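Local atomic coordinates of putative uncharacterized protein (Leishmania major, PDB entry 3M3I), a protein that is of unknown function but belongs to the DUF985 family of the cupin superfamily, whose beta-barrel folds often enclose a small-molecule or metal site. Residues H33-Y38 with H74-C79; P126-Y131 with G153-S158; F190-L195 with A204-M209. All coordinates share one frame; numbering follows the deposited sequence.

Contact 1 of 3, residues H33-Y38 with H74-C79; sequences HPEGGY and HLHRLC
With chi1 of E35 at 70° and chi1 of H76 at 62°, each CG sits between its own backbone N and carbonyl carbon, and the E35 carboxylate is carried over one face of the H76 imidazole. Its plane is turned 40° from the ring, with OE2 of E35 3.5 Å from CE1 of H76. OE1 lies above the same ring, offset toward the rim, and a water links it to NE2 of H76, 2.7 Å from the water oxygen. The backbone of E35, in a type I turn from H33 to G36, makes the direct bonds. Its carbonyl O accepts two N-H groups of H74: ND1 at 2.8 Å, nearly in the plane of the imidazole, and the backbone N, also at 2.8 Å but well above the carbonyl plane. The H76 ring is held at its edge, ND1 donating to O of H74 (2.9 Å) in that carbonyl's plane. OE2 of E35 is further held by S73, and the H74 ring stacks on Y211. Because ND1 of H76 is a donor to a backbone carbonyl, the imidazole has a set rotation and presents NE2 to the water, in a buried, polar cluster of the cupin fold.

Contact 2 of 3, residues P126-Y131 with G153-S158; sequences PKYQVY and GAIFGS
Y128 and I155 make the close-packed part of this contact, their side chains set nearly perpendicular. The methyl CD1 of I155 sits over one face of the phenol ring, 3.7 Å from the ring centroid and 22° off its normal, a CH-pi contact displaced toward the rim. Its nearest ring atom is CE1 of Y128, 3.4 Å from CD1. CG1 of I155 lies on the same face, above the plane but beyond the rim, 3.6 Å from CE1 of Y128. The ring is placed there by a chi1 of -66°, which sets CG of Y128 beside its backbone N and directs the phenol toward 153-158. At its far end OH donates to the carbonyl O of G153 over 2.6 Å, lying in the carbonyl plane with a C=O...O angle of 160°. The phenol is thereby fixed at its hydroxyl as well as across its face, and a weak bond from NE of R77 reaches the same oxygen.

The two segments are not neighbours in their sheet: strand 92-98 of this cupin-type antiparallel sheet runs between 130-136 and 155-159. Y128 lies just ahead of the first of these strands and spans the gap, its side chain resting on I97 of the middle strand, while Y199 meets its ring obliquely.

Away from this packed region the residues flanking Y128 face solvent: P126, K127 and Q129 are exposed, and the bond from NE2 of Q129 to O of P126, 3.3 Å long, comes from above the carbonyl plane rather than along a lone pair. K127 points its ammonium group to D100 in a salt bridge.

Contact 3 of 3, residues F190-L195 with A204-M209; sequences FTQAQL and AVIKQM
The Q192 side chain runs antiparallel to that of I206 and lies roughly perpendicular to that of K207. The Q192 chain, extended beyond CG, runs over the backbone of the facing helix, where its CG lies 3.4 Å from O of I206 and its CD 3.6 Å from CA of K207. Its amide lies on the main chain at K207, with OE1 also 3.7 Å from CG of K207, and although NE2 comes near O of K207 the angle is poor, the amide N-H being used on O of A210. The contact pairs the first turn of helix 192-198 with nearly all of helix 203-209, two short helices joined by a brief connection and packed on the outside of the cupin barrel, with T191 at the N-cap of the first.

I206 supplies the apolar filling. Its CG2, anti to the backbone N, reaches CA and CG of Q192, both at 3.9 Å, while CD1 at the end of the other branch meets CB of L195 at 4.0 Å. L195 turns its side chain inward onto L75 and A210, on the buried side. At the exposed margin K207 carries its ammonium group away along an extended chain to a salt bridge with E203.

Contacts 1 and 2 both reach one antiparallel sheet through strands 76-77 and 155-159, which are neighbours in it: N of H76 lies 3.0 Å from O of F156, a probable hydrogen bond, and CD1 of L78 packs 3.7 Å from CZ of F156. Contact 3 joins them from the helical side. N of L75 probably bonds to O of M209 (2.9 Å), and CE of M209 comes within 3.2 Å of O of S158, so the end of helix 203-209 meets both other contacts. Their centres are about 14 Å (1 and 2), 13 Å (1 and 3) and 12 Å (2 and 3) apart. The centre of contact 1 lies about 7 Å from that of the chain; no ligand site is established here.

Contact 1 of 3, residues H33-Y38 with H74-C79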
ATOM      1  N   HIS A  33       3.753  -8.613 -16.852  1.00 71.53           N
ATOM      2  CA  HIS A  33       2.581  -9.193 -16.233  1.00 73.39           C
ATOM      3  C   HIS A  33       1.594  -9.566 -17.343  1.00 76.48           C
ATOM      4  O   HIS A  33       1.519  -8.880 -18.357  1.00 76.32           O
ATOM      5  CB  HIS A  33       1.969  -8.160 -15.281  1.00 71.60           C
ATOM      6  CG  HIS A  33       0.996  -8.735 -14.307  1.00 73.58           C
ATOM      7  ND1 HIS A  33      -0.260  -9.159 -14.676  1.00 76.65           N
ATOM      8  CD2 HIS A  33       1.095  -8.960 -12.979  1.00 73.54           C
ATOM      9  CE1 HIS A  33      -0.893  -9.623 -13.616  1.00 78.43           C
ATOM     10  NE2 HIS A  33      -0.096  -9.506 -12.571  1.00 76.55           N
ATOM     11  N   PRO A  34       0.858 -10.679 -17.178  1.00 75.97           N
ATOM     12  CA  PRO A  34      -0.140 -11.063 -18.177  1.00 78.77           C
ATOM     13  C   PRO A  34      -1.038  -9.903 -18.651  1.00 76.47           C
ATOM     14  O   PRO A  34      -1.119  -9.646 -19.855  1.00 76.62           O
ATOM     15  CB  PRO A  34      -0.937 -12.147 -17.451  1.00 82.92           C
ATOM     16  CG  PRO A  34       0.060 -12.788 -16.534  1.00 83.35           C
ATOM     17  CD  PRO A  34       1.121 -11.777 -16.227  1.00 78.48           C
ATOM     18  N   GLU A  35      -1.672  -9.196 -17.709  1.00 74.90           N
ATOM     19  CA  GLU A  35      -2.558  -8.051 -18.017  1.00 73.53           C
ATOM     20  C   GLU A  35      -1.866  -6.953 -18.860  1.00 70.46           C
ATOM     21  O   GLU A  35      -2.508  -6.258 -19.652  1.00 70.20           O
ATOM     22  CB  GLU A  35      -3.121  -7.450 -16.706  1.00 73.26           C
ATOM     23  CG  GLU A  35      -2.072  -6.703 -15.830  1.00 70.18           C
ATOM     24  CD  GLU A  35      -2.572  -6.339 -14.437  1.00 71.04           C
ATOM     25  OE1 GLU A  35      -2.839  -7.253 -13.618  1.00 73.44           O
ATOM     26  OE2 GLU A  35      -2.690  -5.127 -14.139  1.00 70.07           O
ATOM     27  N   GLY A  36      -0.554  -6.822 -18.684  1.00 68.87           N
ATOM     28  CA  GLY A  36       0.246  -5.814 -19.358  1.00 67.17           C
ATOM     29  C   GLY A  36       1.102  -5.191 -18.289  1.00 65.57           C
ATOM     30  O   GLY A  36       1.069  -5.650 -17.149  1.00 65.56           O
ATOM     31  N   GLY A  37       1.866  -4.159 -18.628  1.00 64.87           N
ATOM     32  CA  GLY A  37       2.741  -3.516 -17.665  1.00 64.20           C
ATOM     33  C   GLY A  37       3.745  -4.454 -17.031  1.00 64.60           C
ATOM     34  O   GLY A  37       3.887  -5.578 -17.451  1.00 65.84           O
ATOM     35  N   TYR A  38       4.430  -3.979 -15.995  1.00 64.11           N
ATOM     36  CA  TYR A  38       5.544  -4.712 -15.393  1.00 64.72           C
ATOM     37  C   TYR A  38       5.302  -4.951 -13.893  1.00 63.70           C
ATOM     38  O   TYR A  38       4.560  -4.210 -13.258  1.00 63.01           O
ATOM     39  CB  TYR A  38       6.851  -3.962 -15.671  1.00 66.17           C
ATOM     40  CG  TYR A  38       7.068  -3.731 -17.163  1.00 68.02           C
ATOM     41  CD1 TYR A  38       6.441  -2.683 -17.825  1.00 67.81           C
ATOM     42  CD2 TYR A  38       7.877  -4.578 -17.914  1.00 70.66           C
ATOM     43  CE1 TYR A  38       6.615  -2.474 -19.190  1.00 69.74           C
ATOM     44  CE2 TYR A  38       8.062  -4.375 -19.279  1.00 73.07           C
ATOM     45  CZ  TYR A  38       7.420  -3.321 -19.911  1.00 72.37           C
ATOM     46  OH  TYR A  38       7.593  -3.106 -21.270  1.00 74.99           O
ATOM     47  N   HIS A  74      -4.480  -4.337 -19.225  1.00 71.50           N
ATOM     48  CA  HIS A  74      -5.742  -4.483 -19.954  1.00 71.90           C
ATOM     49  C   HIS A  74      -6.836  -4.962 -19.033  1.00 70.67           C
ATOM     50  O   HIS A  74      -6.559  -5.497 -17.968  1.00 69.92           O
ATOM     51  CB  HIS A  74      -5.580  -5.452 -21.119  1.00 73.96           C
ATOM     52  CG  HIS A  74      -4.649  -4.959 -22.180  1.00 75.84           C
ATOM     53  ND1 HIS A  74      -3.284  -5.110 -22.097  1.00 76.66           N
ATOM     54  CD2 HIS A  74      -4.887  -4.305 -23.340  1.00 77.39           C
ATOM     55  CE1 HIS A  74      -2.720  -4.576 -23.163  1.00 78.72           C
ATOM     56  NE2 HIS A  74      -3.671  -4.075 -23.930  1.00 79.22           N
ATOM     57  N   LEU A  75      -8.077  -4.767 -19.455  1.00 70.78           N
ATOM     58  CA  LEU A  75      -9.235  -5.080 -18.624  1.00 69.97           C
ATOM     59  C   LEU A  75      -9.215  -6.510 -18.058  1.00 70.19           C
ATOM     60  O   LEU A  75      -9.182  -7.499 -18.793  1.00 71.47           O
ATOM     61  CB  LEU A  75     -10.537  -4.805 -19.389  1.00 70.59           C
ATOM     62  CG  LEU A  75     -10.784  -3.337 -19.791  1.00 70.57           C
ATOM     63  CD1 LEU A  75     -12.176  -3.125 -20.361  1.00 71.26           C
ATOM     64  CD2 LEU A  75     -10.578  -2.395 -18.615  1.00 69.35           C
ATOM     65  N   HIS A  76      -9.205  -6.598 -16.736  1.00 69.27           N
ATOM     66  CA  HIS A  76      -9.224  -7.874 -16.034  1.00 69.67           C
ATOM     67  C   HIS A  76     -10.102  -7.775 -14.780  1.00 69.18           C
ATOM     68  O   HIS A  76     -10.594  -6.695 -14.426  1.00 68.53           O
ATOM     69  CB  HIS A  76      -7.802  -8.277 -15.654  1.00 69.74           C
ATOM     70  CG  HIS A  76      -7.137  -7.322 -14.718  1.00 68.64           C
ATOM     71  ND1 HIS A  76      -6.658  -6.096 -15.123  1.00 68.16           N
ATOM     72  CD2 HIS A  76      -6.889  -7.402 -13.390  1.00 68.25           C
ATOM     73  CE1 HIS A  76      -6.130  -5.467 -14.090  1.00 67.47           C
ATOM     74  NE2 HIS A  76      -6.261  -6.236 -13.024  1.00 67.51           N
ATOM     75  N   ARG A  77     -10.304  -8.894 -14.109  1.00 69.87           N
ATOM     76  CA  ARG A  77     -11.153  -8.905 -12.942  1.00 70.00           C
ATOM     77  C   ARG A  77     -10.573  -9.809 -11.849  1.00 70.61           C
ATOM     78  O   ARG A  77      -9.982 -10.851 -12.140  1.00 71.39           O
ATOM     79  CB  ARG A  77     -12.569  -9.329 -13.330  1.00 70.95           C
ATOM     80  CG  ARG A  77     -13.558  -9.399 -12.176  1.00 71.66           C
ATOM     81  CD  ARG A  77     -14.616 -10.427 -12.452  1.00 73.19           C
ATOM     82  NE  ARG A  77     -15.667  -9.922 -13.320  1.00 73.35           N
ATOM     83  CZ  ARG A  77     -16.348 -10.650 -14.199  1.00 74.47           C
ATOM     84  NH1 ARG A  77     -16.085 -11.936 -14.390  1.00 75.62           N
ATOM     85  NH2 ARG A  77     -17.300 -10.074 -14.909  1.00 74.70           N
ATOM     86  N   LEU A  78     -10.735  -9.375 -10.600  1.00 70.57           N
ATOM     87  CA  LEU A  78     -10.289 -10.119  -9.433  1.00 71.47           C
ATOM     88  C   LEU A  78     -11.537 -10.479  -8.653  1.00 72.86           C
ATOM     89  O   LEU A  78     -12.639 -10.189  -9.086  1.00 73.01           O
ATOM     90  CB  LEU A  78      -9.334  -9.269  -8.584  1.00 70.78           C
ATOM     91  CG  LEU A  78      -8.006  -8.861  -9.235  1.00 69.72           C
ATOM     92  CD1 LEU A  78      -7.318  -7.741  -8.475  1.00 69.10           C
ATOM     93  CD2 LEU A  78      -7.057 -10.046  -9.361  1.00 70.48           C
ATOM     94  N   CYS A  79     -11.377 -11.139  -7.523  1.00 74.19           N
ATOM     95  CA  CYS A  79     -12.510 -11.366  -6.631  1.00 75.97           C
ATOM     96  C   CYS A  79     -12.299 -10.744  -5.243  1.00 76.68           C
ATOM     97  O   CYS A  79     -13.193 -10.774  -4.427  1.00 78.48           O
ATOM     98  CB  CYS A  79     -12.834 -12.863  -6.538  1.00 77.94           C
ATOM     99  SG  CYS A  79     -12.091 -13.689  -5.161  1.00 79.83           S
TER
HETATM  100  O   HOH W   1      -4.245  -5.789 -11.231  1.00 43.18           O

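Contact 2 of 3, residues P126-Y131 with G153-S158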
ATOM      1  N   PRO A 126     -29.240  -4.415 -12.609  1.00129.25           N
ATOM      2  CA  PRO A 126     -28.328  -4.634 -13.746  1.00121.12           C
ATOM      3  C   PRO A 126     -26.905  -4.180 -13.432  1.00112.41           C
ATOM      4  O   PRO A 126     -26.718  -3.048 -12.991  1.00113.77           O
ATOM      5  CB  PRO A 126     -28.930  -3.779 -14.872  1.00126.63           C
ATOM      6  CG  PRO A 126     -29.948  -2.899 -14.230  1.00136.59           C
ATOM      7  CD  PRO A 126     -30.385  -3.554 -12.965  1.00139.74           C
ATOM      8  N   LYS A 127     -25.925  -5.056 -13.668  1.00104.84           N
ATOM      9  CA  LYS A 127     -24.530  -4.845 -13.210  1.00 97.27           C
ATOM     10  C   LYS A 127     -23.652  -4.081 -14.206  1.00 93.79           C
ATOM     11  O   LYS A 127     -24.025  -3.883 -15.363  1.00 96.54           O
ATOM     12  CB  LYS A 127     -23.848  -6.185 -12.908  1.00 92.39           C
ATOM     13  CG  LYS A 127     -24.628  -7.125 -12.012  1.00 96.28           C
ATOM     14  CD  LYS A 127     -24.920  -6.513 -10.649  1.00 99.72           C
ATOM     15  CE  LYS A 127     -25.484  -7.542  -9.681  1.00103.89           C
ATOM     16  NZ  LYS A 127     -26.203  -6.905  -8.552  1.00111.44           N
ATOM     17  N   TYR A 128     -22.489  -3.653 -13.722  1.00 88.78           N
ATOM     18  CA  TYR A 128     -21.445  -3.012 -14.532  1.00 85.68           C
ATOM     19  C   TYR A 128     -21.855  -1.721 -15.253  1.00 90.39           C
ATOM     20  O   TYR A 128     -21.446  -1.468 -16.386  1.00 90.55           O
ATOM     21  CB  TYR A 128     -20.818  -4.038 -15.487  1.00 82.79           C
ATOM     22  CG  TYR A 128     -20.056  -5.109 -14.728  1.00 78.34           C
ATOM     23  CD1 TYR A 128     -18.836  -4.828 -14.139  1.00 74.29           C
ATOM     24  CD2 TYR A 128     -20.574  -6.380 -14.563  1.00 79.27           C
ATOM     25  CE1 TYR A 128     -18.151  -5.779 -13.431  1.00 71.35           C
ATOM     26  CE2 TYR A 128     -19.888  -7.335 -13.851  1.00 76.34           C
ATOM     27  CZ  TYR A 128     -18.677  -7.024 -13.287  1.00 72.40           C
ATOM     28  OH  TYR A 128     -17.986  -7.972 -12.581  1.00 70.48           O
ATOM     29  N   GLN A 129     -22.614  -0.883 -14.562  1.00 95.41           N
ATOM     30  CA  GLN A 129     -23.132   0.348 -15.169  1.00101.72           C
ATOM     31  C   GLN A 129     -22.270   1.578 -14.960  1.00101.53           C
ATOM     32  O   GLN A 129     -22.333   2.499 -15.770  1.00105.69           O
ATOM     33  CB  GLN A 129     -24.540   0.643 -14.663  1.00110.12           C
ATOM     34  CG  GLN A 129     -25.551  -0.392 -15.077  1.00112.74           C
ATOM     35  CD  GLN A 129     -26.924   0.174 -15.130  1.00123.30           C
ATOM     36  OE1 GLN A 129     -27.269   0.896 -16.065  1.00128.25           O
ATOM     37  NE2 GLN A 129     -27.728  -0.128 -14.118  1.00128.18           N
ATOM     38  N   VAL A 130     -21.470   1.593 -13.893  1.00 97.66           N
ATOM     39  CA  VAL A 130     -20.743   2.797 -13.493  1.00 99.02           C
ATOM     40  C   VAL A 130     -19.258   2.757 -13.858  1.00 92.88           C
ATOM     41  O   VAL A 130     -18.476   2.039 -13.249  1.00 87.40           O
ATOM     42  CB  VAL A 130     -20.918   3.080 -11.975  1.00101.84           C
ATOM     43  CG1 VAL A 130     -20.086   4.279 -11.539  1.00103.85           C
ATOM     44  CG2 VAL A 130     -22.387   3.328 -11.650  1.00110.75           C
ATOM     45  N   TYR A 131     -18.878   3.564 -14.845  1.00 95.14           N
ATOM     46  CA  TYR A 131     -17.480   3.739 -15.216  1.00 91.81           C
ATOM     47  C   TYR A 131     -16.875   4.890 -14.409  1.00 94.34           C
ATOM     48  O   TYR A 131     -17.443   5.990 -14.339  1.00101.11           O
ATOM     49  CB  TYR A 131     -17.357   4.007 -16.721  1.00 94.60           C
ATOM     50  CG  TYR A 131     -15.953   4.324 -17.201  1.00 93.67           C
ATOM     51  CD1 TYR A 131     -14.854   3.593 -16.767  1.00 88.24           C
ATOM     52  CD2 TYR A 131     -15.731   5.342 -18.109  1.00 99.52           C
ATOM     53  CE1 TYR A 131     -13.576   3.887 -17.206  1.00 88.92           C
ATOM     54  CE2 TYR A 131     -14.456   5.637 -18.554  1.00100.13           C
ATOM     55  CZ  TYR A 131     -13.384   4.907 -18.096  1.00 94.92           C
ATOM     56  OH  TYR A 131     -12.124   5.211 -18.551  1.00 97.03           O
ATOM     57  N   GLY A 153     -14.540  -7.595  -7.907  1.00 66.10           N
ATOM     58  CA  GLY A 153     -15.641  -7.782  -8.832  1.00 67.13           C
ATOM     59  C   GLY A 153     -15.659  -6.726  -9.909  1.00 67.46           C
ATOM     60  O   GLY A 153     -16.406  -6.849 -10.860  1.00 68.60           O
ATOM     61  N   ALA A 154     -14.836  -5.689  -9.770  1.00 66.83           N
ATOM     62  CA  ALA A 154     -14.734  -4.665 -10.801  1.00 67.40           C
ATOM     63  C   ALA A 154     -13.964  -5.178 -12.016  1.00 67.01           C
ATOM     64  O   ALA A 154     -12.984  -5.899 -11.870  1.00 65.86           O
ATOM     65  CB  ALA A 154     -14.068  -3.401 -10.245  1.00 67.24           C
ATOM     66  N   ILE A 155     -14.437  -4.823 -13.208  1.00 68.37           N
ATOM     67  CA  ILE A 155     -13.661  -4.965 -14.437  1.00 68.56           C
ATOM     68  C   ILE A 155     -12.831  -3.686 -14.570  1.00 68.33           C
ATOM     69  O   ILE A 155     -13.388  -2.597 -14.696  1.00 69.59           O
ATOM     70  CB  ILE A 155     -14.569  -5.145 -15.659  1.00 70.76           C
ATOM     71  CG1 ILE A 155     -15.373  -6.451 -15.554  1.00 71.36           C
ATOM     72  CG2 ILE A 155     -13.758  -5.143 -16.958  1.00 71.49           C
ATOM     73  CD1 ILE A 155     -16.590  -6.476 -16.426  1.00 73.99           C
ATOM     74  N   PHE A 156     -11.507  -3.814 -14.532  1.00 67.05           N
ATOM     75  CA  PHE A 156     -10.622  -2.649 -14.483  1.00 66.86           C
ATOM     76  C   PHE A 156      -9.263  -2.812 -15.180  1.00 66.37           C
ATOM     77  O   PHE A 156      -8.785  -3.927 -15.398  1.00 65.79           O
ATOM     78  CB  PHE A 156     -10.390  -2.240 -13.033  1.00 65.97           C
ATOM     79  CG  PHE A 156      -9.552  -3.204 -12.248  1.00 64.46           C
ATOM     80  CD1 PHE A 156     -10.017  -4.460 -11.938  1.00 64.08           C
ATOM     81  CD2 PHE A 156      -8.313  -2.836 -11.775  1.00 63.81           C
ATOM     82  CE1 PHE A 156      -9.257  -5.333 -11.206  1.00 63.17           C
ATOM     83  CE2 PHE A 156      -7.558  -3.711 -11.035  1.00 62.88           C
ATOM     84  CZ  PHE A 156      -8.030  -4.950 -10.746  1.00 62.60           C
ATOM     85  N   GLY A 157      -8.633  -1.684 -15.495  1.00 66.88           N
ATOM     86  CA  GLY A 157      -7.323  -1.689 -16.162  1.00 66.71           C
ATOM     87  C   GLY A 157      -6.594  -0.400 -15.871  1.00 66.98           C
ATOM     88  O   GLY A 157      -7.142   0.441 -15.186  1.00 67.47           O
ATOM     89  N   SER A 158      -5.375  -0.231 -16.383  1.00 67.01           N
ATOM     90  CA  SER A 158      -4.643   1.002 -16.156  1.00 67.64           C
ATOM     91  C   SER A 158      -3.844   1.480 -17.363  1.00 68.92           C
ATOM     92  O   SER A 158      -3.529   0.697 -18.246  1.00 69.01           O
ATOM     93  CB  SER A 158      -3.754   0.886 -14.910  1.00 66.39           C
ATOM     94  OG  SER A 158      -2.563   0.172 -15.161  1.00 65.67           O
TER

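Contact 3 of 3, residues F190-L195 with A204-M209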
ATOM      1  N   PHE A 190      -9.983 -10.369 -20.090  1.00 61.83           N
ATOM      2  CA  PHE A 190     -11.069 -10.201 -21.030  1.00 62.49           C
ATOM      3  C   PHE A 190     -10.512  -9.831 -22.405  1.00 63.28           C
ATOM      4  O   PHE A 190      -9.332  -9.494 -22.526  1.00 63.27           O
ATOM      5  CB  PHE A 190     -12.043  -9.124 -20.519  1.00 62.24           C
ATOM      6  CG  PHE A 190     -12.670  -9.450 -19.172  1.00 61.70           C
ATOM      7  CD1 PHE A 190     -12.136  -8.943 -18.001  1.00 60.92           C
ATOM      8  CD2 PHE A 190     -13.782 -10.271 -19.085  1.00 62.16           C
ATOM      9  CE1 PHE A 190     -12.691  -9.245 -16.782  1.00 60.58           C
ATOM     10  CE2 PHE A 190     -14.353 -10.575 -17.862  1.00 61.86           C
ATOM     11  CZ  PHE A 190     -13.813 -10.062 -16.710  1.00 61.05           C
ATOM     12  N   THR A 191     -11.365  -9.958 -23.427  1.00 64.16           N
ATOM     13  CA  THR A 191     -11.121  -9.461 -24.793  1.00 65.11           C
ATOM     14  C   THR A 191     -12.292  -8.578 -25.235  1.00 65.59           C
ATOM     15  O   THR A 191     -13.386  -8.659 -24.666  1.00 65.49           O
ATOM     16  CB  THR A 191     -10.986 -10.611 -25.812  1.00 66.19           C
ATOM     17  OG1 THR A 191     -12.218 -11.339 -25.902  1.00 66.68           O
ATOM     18  CG2 THR A 191      -9.848 -11.537 -25.429  1.00 66.04           C
ATOM     19  N   GLN A 192     -12.080  -7.743 -26.243  1.00 66.33           N
ATOM     20  CA  GLN A 192     -13.125  -6.812 -26.676  1.00 66.98           C
ATOM     21  C   GLN A 192     -14.423  -7.470 -27.176  1.00 67.96           C
ATOM     22  O   GLN A 192     -15.506  -7.049 -26.802  1.00 68.18           O
ATOM     23  CB  GLN A 192     -12.588  -5.892 -27.765  1.00 67.80           C
ATOM     24  CG  GLN A 192     -11.640  -4.810 -27.273  1.00 67.18           C
ATOM     25  CD  GLN A 192     -10.955  -4.124 -28.419  1.00 68.19           C
ATOM     26  OE1 GLN A 192     -11.467  -4.118 -29.547  1.00 69.38           O
ATOM     27  NE2 GLN A 192      -9.791  -3.556 -28.153  1.00 67.91           N
ATOM     28  N   ALA A 193     -14.306  -8.480 -28.036  1.00 68.78           N
ATOM     29  CA  ALA A 193     -15.479  -9.129 -28.650  1.00 70.04           C
ATOM     30  C   ALA A 193     -16.307  -9.872 -27.625  1.00 69.66           C
ATOM     31  O   ALA A 193     -17.502 -10.110 -27.830  1.00 70.71           O
ATOM     32  CB  ALA A 193     -15.052 -10.104 -29.762  1.00 71.13           C
ATOM     33  N   GLN A 194     -15.647 -10.279 -26.542  1.00 68.35           N
ATOM     34  CA  GLN A 194     -16.309 -10.891 -25.418  1.00 67.90           C
ATOM     35  C   GLN A 194     -17.105  -9.832 -24.645  1.00 67.62           C
ATOM     36  O   GLN A 194     -18.306 -10.019 -24.389  1.00 68.38           O
ATOM     37  CB  GLN A 194     -15.262 -11.546 -24.527  1.00 66.72           C
ATOM     38  CG  GLN A 194     -15.803 -12.153 -23.236  1.00 66.18           C
ATOM     39  CD  GLN A 194     -14.692 -12.492 -22.277  1.00 65.00           C
ATOM     40  OE1 GLN A 194     -13.571 -12.016 -22.427  1.00 64.49           O
ATOM     41  NE2 GLN A 194     -14.991 -13.331 -21.287  1.00 64.74           N
ATOM     42  N   LEU A 195     -16.449  -8.728 -24.283  1.00 66.78           N
ATOM     43  CA  LEU A 195     -17.076  -7.685 -23.435  1.00 66.56           C
ATOM     44  C   LEU A 195     -18.138  -6.891 -24.196  1.00 67.96           C
ATOM     45  O   LEU A 195     -19.161  -6.525 -23.629  1.00 68.50           O
ATOM     46  CB  LEU A 195     -16.031  -6.734 -22.844  1.00 65.46           C
ATOM     47  CG  LEU A 195     -15.021  -7.304 -21.837  1.00 64.18           C
ATOM     48  CD1 LEU A 195     -13.945  -6.272 -21.466  1.00 63.47           C
ATOM     49  CD2 LEU A 195     -15.705  -7.824 -20.582  1.00 63.83           C
ATOM     50  N   ALA A 204     -16.221   2.548 -25.684  1.00 70.60           N
ATOM     51  CA  ALA A 204     -14.989   3.341 -25.746  1.00 70.31           C
ATOM     52  C   ALA A 204     -13.890   2.808 -24.814  1.00 68.72           C
ATOM     53  O   ALA A 204     -12.755   2.603 -25.249  1.00 68.40           O
ATOM     54  CB  ALA A 204     -15.284   4.792 -25.446  1.00 71.27           C
ATOM     55  N   VAL A 205     -14.214   2.584 -23.544  1.00 67.93           N
ATOM     56  CA  VAL A 205     -13.242   1.999 -22.609  1.00 66.54           C
ATOM     57  C   VAL A 205     -12.899   0.568 -23.043  1.00 65.91           C
ATOM     58  O   VAL A 205     -11.745   0.148 -22.949  1.00 65.27           O
ATOM     59  CB  VAL A 205     -13.735   2.024 -21.124  1.00 65.98           C
ATOM     60  CG1 VAL A 205     -15.120   1.443 -20.996  1.00 66.36           C
ATOM     61  CG2 VAL A 205     -12.774   1.255 -20.208  1.00 64.66           C
ATOM     62  N   ILE A 206     -13.887  -0.167 -23.556  1.00 66.34           N
ATOM     63  CA  ILE A 206     -13.646  -1.545 -23.979  1.00 65.97           C
ATOM     64  C   ILE A 206     -12.618  -1.588 -25.122  1.00 66.37           C
ATOM     65  O   ILE A 206     -11.604  -2.276 -25.005  1.00 65.78           O
ATOM     66  CB  ILE A 206     -14.936  -2.271 -24.379  1.00 66.67           C
ATOM     67  CG1 ILE A 206     -15.794  -2.543 -23.141  1.00 66.28           C
ATOM     68  CG2 ILE A 206     -14.621  -3.603 -25.072  1.00 66.66           C
ATOM     69  CD1 ILE A 206     -17.228  -2.931 -23.478  1.00 67.41           C
ATOM     70  N   LYS A 207     -12.869  -0.842 -26.194  1.00 67.54           N
ATOM     71  CA  LYS A 207     -11.944  -0.790 -27.329  1.00 68.20           C
ATOM     72  C   LYS A 207     -10.592  -0.143 -27.010  1.00 67.87           C
ATOM     73  O   LYS A 207      -9.613  -0.423 -27.673  1.00 68.24           O
ATOM     74  CB  LYS A 207     -12.600  -0.101 -28.538  1.00 69.72           C
ATOM     75  CG  LYS A 207     -13.564  -1.035 -29.293  1.00 70.45           C
ATOM     76  CD  LYS A 207     -14.249  -0.353 -30.451  1.00 72.12           C
ATOM     77  CE  LYS A 207     -15.073  -1.363 -31.255  1.00 73.04           C
ATOM     78  NZ  LYS A 207     -15.468  -0.849 -32.610  1.00 74.88           N
ATOM     79  N   GLN A 208     -10.548   0.719 -25.997  1.00 67.40           N
ATOM     80  CA  GLN A 208      -9.309   1.353 -25.545  1.00 67.21           C
ATOM     81  C   GLN A 208      -8.519   0.410 -24.652  1.00 66.12           C
ATOM     82  O   GLN A 208      -7.318   0.285 -24.824  1.00 66.30           O
ATOM     83  CB  GLN A 208      -9.615   2.654 -24.787  1.00 67.35           C
ATOM     84  CG  GLN A 208      -8.383   3.390 -24.174  1.00 67.31           C
ATOM     85  CD  GLN A 208      -8.770   4.666 -23.424  1.00 67.65           C
ATOM     86  OE1 GLN A 208      -9.793   5.301 -23.730  1.00 68.38           O
ATOM     87  NE2 GLN A 208      -7.962   5.046 -22.437  1.00 67.33           N
ATOM     88  N   MET A 209      -9.187  -0.269 -23.716  1.00 65.19           N
ATOM     89  CA  MET A 209      -8.483  -1.011 -22.641  1.00 64.20           C
ATOM     90  C   MET A 209      -8.531  -2.534 -22.676  1.00 63.76           C
ATOM     91  O   MET A 209      -7.842  -3.162 -21.885  1.00 63.15           O
ATOM     92  CB  MET A 209      -8.977  -0.544 -21.267  1.00 63.55           C
ATOM     93  CG  MET A 209      -8.731   0.939 -20.977  1.00 64.04           C
ATOM     94  SD  MET A 209      -6.985   1.404 -21.041  1.00 64.42           S
ATOM     95  CE  MET A 209      -6.268   0.301 -19.818  1.00 63.40           C
TER